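PDB 3R0V: Alpha/beta hydrolase fold protein from Sphaerobacter thermophilus, which probably acts as a hydrolase of the alpha/beta hydrolase superfamily and holds a d-malate molecule in a pocket in this crystal. Local coordinates for residues P25-G30 with A79-A84; E44-H49 with A251-L256. All blocks are in the same frame, centred on the assembly; numbering follows the deposited sequence.

The two interactions cover opposite faces of the central, mostly parallel sheet, a compact illustration of the three-layer alpha/beta design. In interaction 1 helix 71-84 rests on strand 25-29 through Val27; in interaction 2 helix 40-46 meets the C-terminal helix 249-260. Their centres are about 16 Å apart, and the strand joins them: Leu28, the next residue after Val27, turns its side chain the other way, and its CD2 lies 4.3 Å from CD1 of Leu46. Neither contact belongs to the malate pocket. Strand 25-29 nevertheless leads to Gly31 and Ala32 of that pocket, which also includes Ser95, probably the nucleophile at the GxSxG elbow.

Interaction 1 (P25-G30 with A79-A84); sequences PVVLVG and AAIIDA
Val27 offers both its methyl groups to helix 71-84, and the nearer of its two partners in residues 79-84, Ile81, answers with the short branch alone. CG2 of Ile81 lies 3.8 Å from CG1 of Val27. It stays close to the other branch as well, with Val27 CG2 4.1 Å from Ile81 CG2, so a single isoleucine methyl rests against the forked end of the valine. The torsions explain the pairing: both touching branches, Val27 CG1 (chi1 175°) and Ile81 CG2, stand opposite their own backbone nitrogens, while the longer CG1-CD1 arm of Ile81 leads off from the strand; the side chain also touches Ile53. Ile82 makes the looser second touch, its CG1 being 4.2 Å from Val27 CG2. All three residues are buried, and no hydrogen bond crosses between the segments; this is apolar helix-on-sheet packing. One turn earlier on the helix, Leu78 also touches Val27. The strand itself is fixed by its backbone: Val27 is bonded to Phe90 and Phe92 of strand 89-94, and Val26 to Thr51 and Ile53. Strand 25-29 is thus an inner strand of the sheet, between strands 51-52 and 89-94, with helix 71-84 covering the face to which Val27 points.

Interaction 2 (E44-H49 with A251-L256); sequences ERLAPH and AIAPVL
Leu46, whose side chain packs on Ala253 and Leu256, has its carbonyl O bonded by His49 N at 2.8 Å, a backbone hydrogen bond that closes the turn from Leu46 to His49. The contact is a helix-helix packing of the alpha/beta hydrolase fold, in which this early helix and the C-terminal helix 249-260 lie side by side on the same face of the central sheet. Between residues 44-49 and 251-256 no hydrogen bond forms, and the closest contacts are carbon to carbon. The CB of Ala253 faces helix 40-46 and is met by the CB of Arg45 at 3.9 Å and by the CD2 of Leu46 at 4.0 Å. Beyond this CB, the Arg45 chain bends at chi2 (-54°) and again at chi3, taking the guanidinium away from Ala253; its NE forms a salt bridge with Asp250, near the start of the same C-terminal helix. Arg45 therefore joins the two helices at the exposed border, with aliphatic packing at its base and charge at its end. Helix 249-260 is kinked at Pro254 and Val255, whose nitrogens have no bond to the preceding turn, but regular bonding returns with Leu256 N to Ile252 O. On the buried side Leu46 and Leu256 approach at a slant, CD1 to CD1, 4.1 Å apart.

Interaction 1 (P25-G30 with A79-A84)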
loop_
_atom_site.group_PDB
_atom_site.type_symbol
_atom_site.label_atom_id
_atom_site.label_comp_id
_atom_site.label_asym_id
_atom_site.label_seq_id
_atom_site.Cartn_x
_atom_site.Cartn_y
_atom_site.Cartn_z
ATOM N N PRO A 25 1.783 -10.468 15.993
ATOM C CA PRO A 25 2.175 -10.270 14.600
ATOM C C PRO A 25 1.578 -9.042 13.925
ATOM O O PRO A 25 0.408 -8.694 14.128
ATOM C CB PRO A 25 1.676 -11.549 13.917
ATOM C CG PRO A 25 0.543 -12.020 14.773
ATOM C CD PRO A 25 0.949 -11.675 16.170
ATOM N N VAL A 26 2.426 -8.400 13.124
ATOM C CA VAL A 26 2.054 -7.288 12.257
ATOM C C VAL A 26 2.538 -7.596 10.839
ATOM O O VAL A 26 3.704 -7.945 10.664
ATOM C CB VAL A 26 2.758 -5.988 12.720
ATOM C CG1 VAL A 26 2.571 -4.871 11.704
ATOM C CG2 VAL A 26 2.280 -5.570 14.111
ATOM N N VAL A 27 1.669 -7.446 9.845
ATOM C CA VAL A 27 2.041 -7.599 8.446
ATOM C C VAL A 27 2.044 -6.224 7.797
ATOM O O VAL A 27 1.088 -5.453 7.932
ATOM C CB VAL A 27 1.055 -8.502 7.700
ATOM C CG1 VAL A 27 1.394 -8.540 6.198
ATOM C CG2 VAL A 27 1.084 -9.906 8.280
ATOM N N LEU A 28 3.142 -5.906 7.119
ATOM C CA LEU A 28 3.257 -4.634 6.403
ATOM C C LEU A 28 2.929 -4.886 4.938
ATOM O O LEU A 28 3.489 -5.809 4.322
ATOM C CB LEU A 28 4.672 -4.065 6.527
ATOM C CG LEU A 28 5.232 -3.917 7.946
ATOM C CD1 LEU A 28 6.584 -3.202 7.946
ATOM C CD2 LEU A 28 4.281 -3.187 8.846
ATOM N N VAL A 29 2.012 -4.095 4.384
ATOM C CA VAL A 29 1.609 -4.248 2.990
ATOM C C VAL A 29 2.039 -3.012 2.205
ATOM O O VAL A 29 1.575 -1.901 2.472
ATOM C CB VAL A 29 0.073 -4.409 2.852
ATOM C CG1 VAL A 29 -0.299 -4.625 1.388
ATOM C CG2 VAL A 29 -0.444 -5.566 3.712
ATOM N N GLY A 30 2.916 -3.202 1.226
ATOM C CA GLY A 30 3.448 -2.075 0.482
ATOM C C GLY A 30 2.558 -1.625 -0.659
ATOM O O GLY A 30 1.674 -2.350 -1.100
ATOM N N ALA A 79 -3.535 -13.272 2.451
ATOM C CA ALA A 79 -4.025 -14.352 3.315
ATOM C C ALA A 79 -2.924 -15.373 3.642
ATOM O O ALA A 79 -2.798 -15.823 4.788
ATOM C CB ALA A 79 -5.223 -15.035 2.675
ATOM N N ALA A 80 -2.108 -15.720 2.648
ATOM C CA ALA A 80 -1.012 -16.659 2.864
ATOM C C ALA A 80 0.026 -16.085 3.813
ATOM O O ALA A 80 0.587 -16.800 4.642
ATOM C CB ALA A 80 -0.368 -17.039 1.524
ATOM N N ILE A 81 0.289 -14.792 3.694
ATOM C CA ILE A 81 1.250 -14.133 4.572
ATOM C C ILE A 81 0.719 -14.015 6.012
ATOM O O ILE A 81 1.473 -14.186 6.974
ATOM C CB ILE A 81 1.650 -12.748 3.991
ATOM C CG1 ILE A 81 2.429 -12.960 2.679
ATOM C CG2 ILE A 81 2.452 -11.939 5.004
ATOM C CD1 ILE A 81 3.718 -13.726 2.839
ATOM N N ILE A 82 -0.566 -13.701 6.166
ATOM C CA ILE A 82 -1.164 -13.692 7.496
ATOM C C ILE A 82 -1.077 -15.102 8.108
ATOM O O ILE A 82 -0.843 -15.238 9.307
ATOM C CB ILE A 82 -2.603 -13.135 7.474
ATOM C CG1 ILE A 82 -2.574 -11.648 7.118
ATOM C CG2 ILE A 82 -3.285 -13.309 8.855
ATOM C CD1 ILE A 82 -3.923 -11.094 6.780
ATOM N N ASP A 83 -1.244 -16.144 7.296
ATOM C CA ASP A 83 -1.020 -17.511 7.781
ATOM C C ASP A 83 0.422 -17.719 8.231
ATOM O O ASP A 83 0.661 -18.311 9.291
ATOM C CB ASP A 83 -1.448 -18.555 6.750
ATOM C CG ASP A 83 -2.926 -18.868 6.823
ATOM O OD1 ASP A 83 -3.502 -18.791 7.937
ATOM O OD2 ASP A 83 -3.518 -19.180 5.770
ATOM N N ALA A 84 1.382 -17.231 7.444
ATOM C CA ALA A 84 2.783 -17.298 7.837
ATOM C C ALA A 84 3.018 -16.579 9.168
ATOM O O ALA A 84 3.882 -16.975 9.951
ATOM C CB ALA A 84 3.675 -16.708 6.741
#

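Interaction 2 (E44-H49 with A251-L256)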
loop_
_atom_site.group_PDB
_atom_site.type_symbol
_atom_site.label_atom_id
_atom_site.label_comp_id
_atom_site.label_asym_id
_atom_site.label_seq_id
_atom_site.Cartn_x
_atom_site.Cartn_y
_atom_site.Cartn_z
ATOM N N GLU A 44 12.075 -2.534 11.477
ATOM C CA GLU A 44 13.124 -2.554 12.485
ATOM C C GLU A 44 12.751 -1.718 13.712
ATOM O O GLU A 44 13.093 -2.071 14.842
ATOM C CB GLU A 44 14.457 -2.102 11.877
ATOM C CG GLU A 44 15.594 -2.037 12.880
ATOM C CD GLU A 44 16.934 -1.739 12.234
ATOM O OE1 GLU A 44 17.865 -1.333 12.966
ATOM O OE2 GLU A 44 17.057 -1.914 11.002
ATOM N N ARG A 45 12.036 -0.614 13.499
ATOM C CA ARG A 45 11.529 0.167 14.630
ATOM C C ARG A 45 10.391 -0.519 15.392
ATOM O O ARG A 45 10.218 -0.284 16.588
ATOM C CB ARG A 45 11.086 1.576 14.203
ATOM C CG ARG A 45 12.205 2.452 13.667
ATOM C CD ARG A 45 13.366 2.540 14.637
ATOM N NE ARG A 45 14.014 3.842 14.498
ATOM C CZ ARG A 45 15.321 4.053 14.588
ATOM N NH1 ARG A 45 16.158 3.052 14.817
ATOM N NH2 ARG A 45 15.780 5.283 14.438
ATOM N N LEU A 46 9.625 -1.364 14.698
ATOM C CA LEU A 46 8.501 -2.070 15.309
ATOM C C LEU A 46 8.925 -3.375 15.982
ATOM O O LEU A 46 8.245 -3.875 16.876
ATOM C CB LEU A 46 7.432 -2.370 14.254
ATOM C CG LEU A 46 6.733 -1.159 13.637
ATOM C CD1 LEU A 46 5.806 -1.619 12.526
ATOM C CD2 LEU A 46 5.949 -0.367 14.688
ATOM N N ALA A 47 10.059 -3.921 15.562
ATOM C CA ALA A 47 10.474 -5.253 15.991
ATOM C C ALA A 47 10.614 -5.463 17.510
ATOM O O ALA A 47 10.399 -6.571 17.994
ATOM C CB ALA A 47 11.745 -5.663 15.261
ATOM N N PRO A 48 10.982 -4.412 18.265
ATOM C CA PRO A 48 11.022 -4.557 19.725
ATOM C C PRO A 48 9.644 -4.832 20.330
ATOM O O PRO A 48 9.567 -5.344 21.448
ATOM C CB PRO A 48 11.540 -3.193 20.197
ATOM C CG PRO A 48 12.364 -2.705 19.057
ATOM C CD PRO A 48 11.608 -3.150 17.827
ATOM N N HIS A 49 8.580 -4.505 19.597
ATOM C CA HIS A 49 7.215 -4.606 20.107
ATOM C C HIS A 49 6.381 -5.702 19.450
ATOM O O HIS A 49 5.480 -6.267 20.084
ATOM C CB HIS A 49 6.498 -3.267 19.929
ATOM C CG HIS A 49 7.160 -2.132 20.646
ATOM N ND1 HIS A 49 7.995 -1.234 20.016
ATOM C CD2 HIS A 49 7.123 -1.762 21.948
ATOM C CE1 HIS A 49 8.438 -0.355 20.897
ATOM N NE2 HIS A 49 7.923 -0.653 22.077
ATOM N N ALA A 251 8.265 8.758 12.669
ATOM C CA ALA A 251 7.011 9.519 12.608
ATOM C C ALA A 251 5.791 8.592 12.663
ATOM O O ALA A 251 4.694 9.011 13.063
ATOM C CB ALA A 251 6.961 10.362 11.338
ATOM N N ILE A 252 5.994 7.340 12.260
ATOM C CA ILE A 252 4.917 6.359 12.134
ATOM C C ILE A 252 4.912 5.379 13.299
ATOM O O ILE A 252 3.863 5.068 13.854
ATOM C CB ILE A 252 5.083 5.505 10.852
ATOM C CG1 ILE A 252 4.945 6.358 9.593
ATOM C CG2 ILE A 252 4.066 4.351 10.829
ATOM C CD1 ILE A 252 5.238 5.585 8.310
ATOM N N ALA A 253 6.086 4.870 13.656
ATOM C CA ALA A 253 6.155 3.756 14.600
ATOM C C ALA A 253 5.460 4.000 15.941
ATOM O O ALA A 253 4.717 3.148 16.393
ATOM C CB ALA A 253 7.603 3.320 14.816
ATOM N N PRO A 254 5.703 5.156 16.588
ATOM C CA PRO A 254 5.078 5.382 17.899
ATOM C C PRO A 254 3.554 5.372 17.818
ATOM O O PRO A 254 2.889 4.890 18.738
ATOM C CB PRO A 254 5.592 6.767 18.303
ATOM C CG PRO A 254 6.859 6.943 17.514
ATOM C CD PRO A 254 6.604 6.258 16.207
ATOM N N VAL A 255 3.014 5.899 16.722
ATOM C CA VAL A 255 1.567 5.912 16.509
ATOM C C VAL A 255 1.027 4.489 16.323
ATOM O O VAL A 255 -0.018 4.123 16.876
ATOM C CB VAL A 255 1.190 6.786 15.300
ATOM C CG1 VAL A 255 -0.298 6.742 15.039
ATOM C CG2 VAL A 255 1.648 8.233 15.520
ATOM N N LEU A 256 1.740 3.687 15.544
ATOM C CA LEU A 256 1.368 2.289 15.369
ATOM C C LEU A 256 1.477 1.502 16.661
ATOM O O LEU A 256 0.616 0.680 16.956
ATOM C CB LEU A 256 2.232 1.622 14.303
ATOM C CG LEU A 256 1.999 2.071 12.869
ATOM C CD1 LEU A 256 2.897 1.257 11.957
ATOM C CD2 LEU A 256 0.538 1.898 12.458
#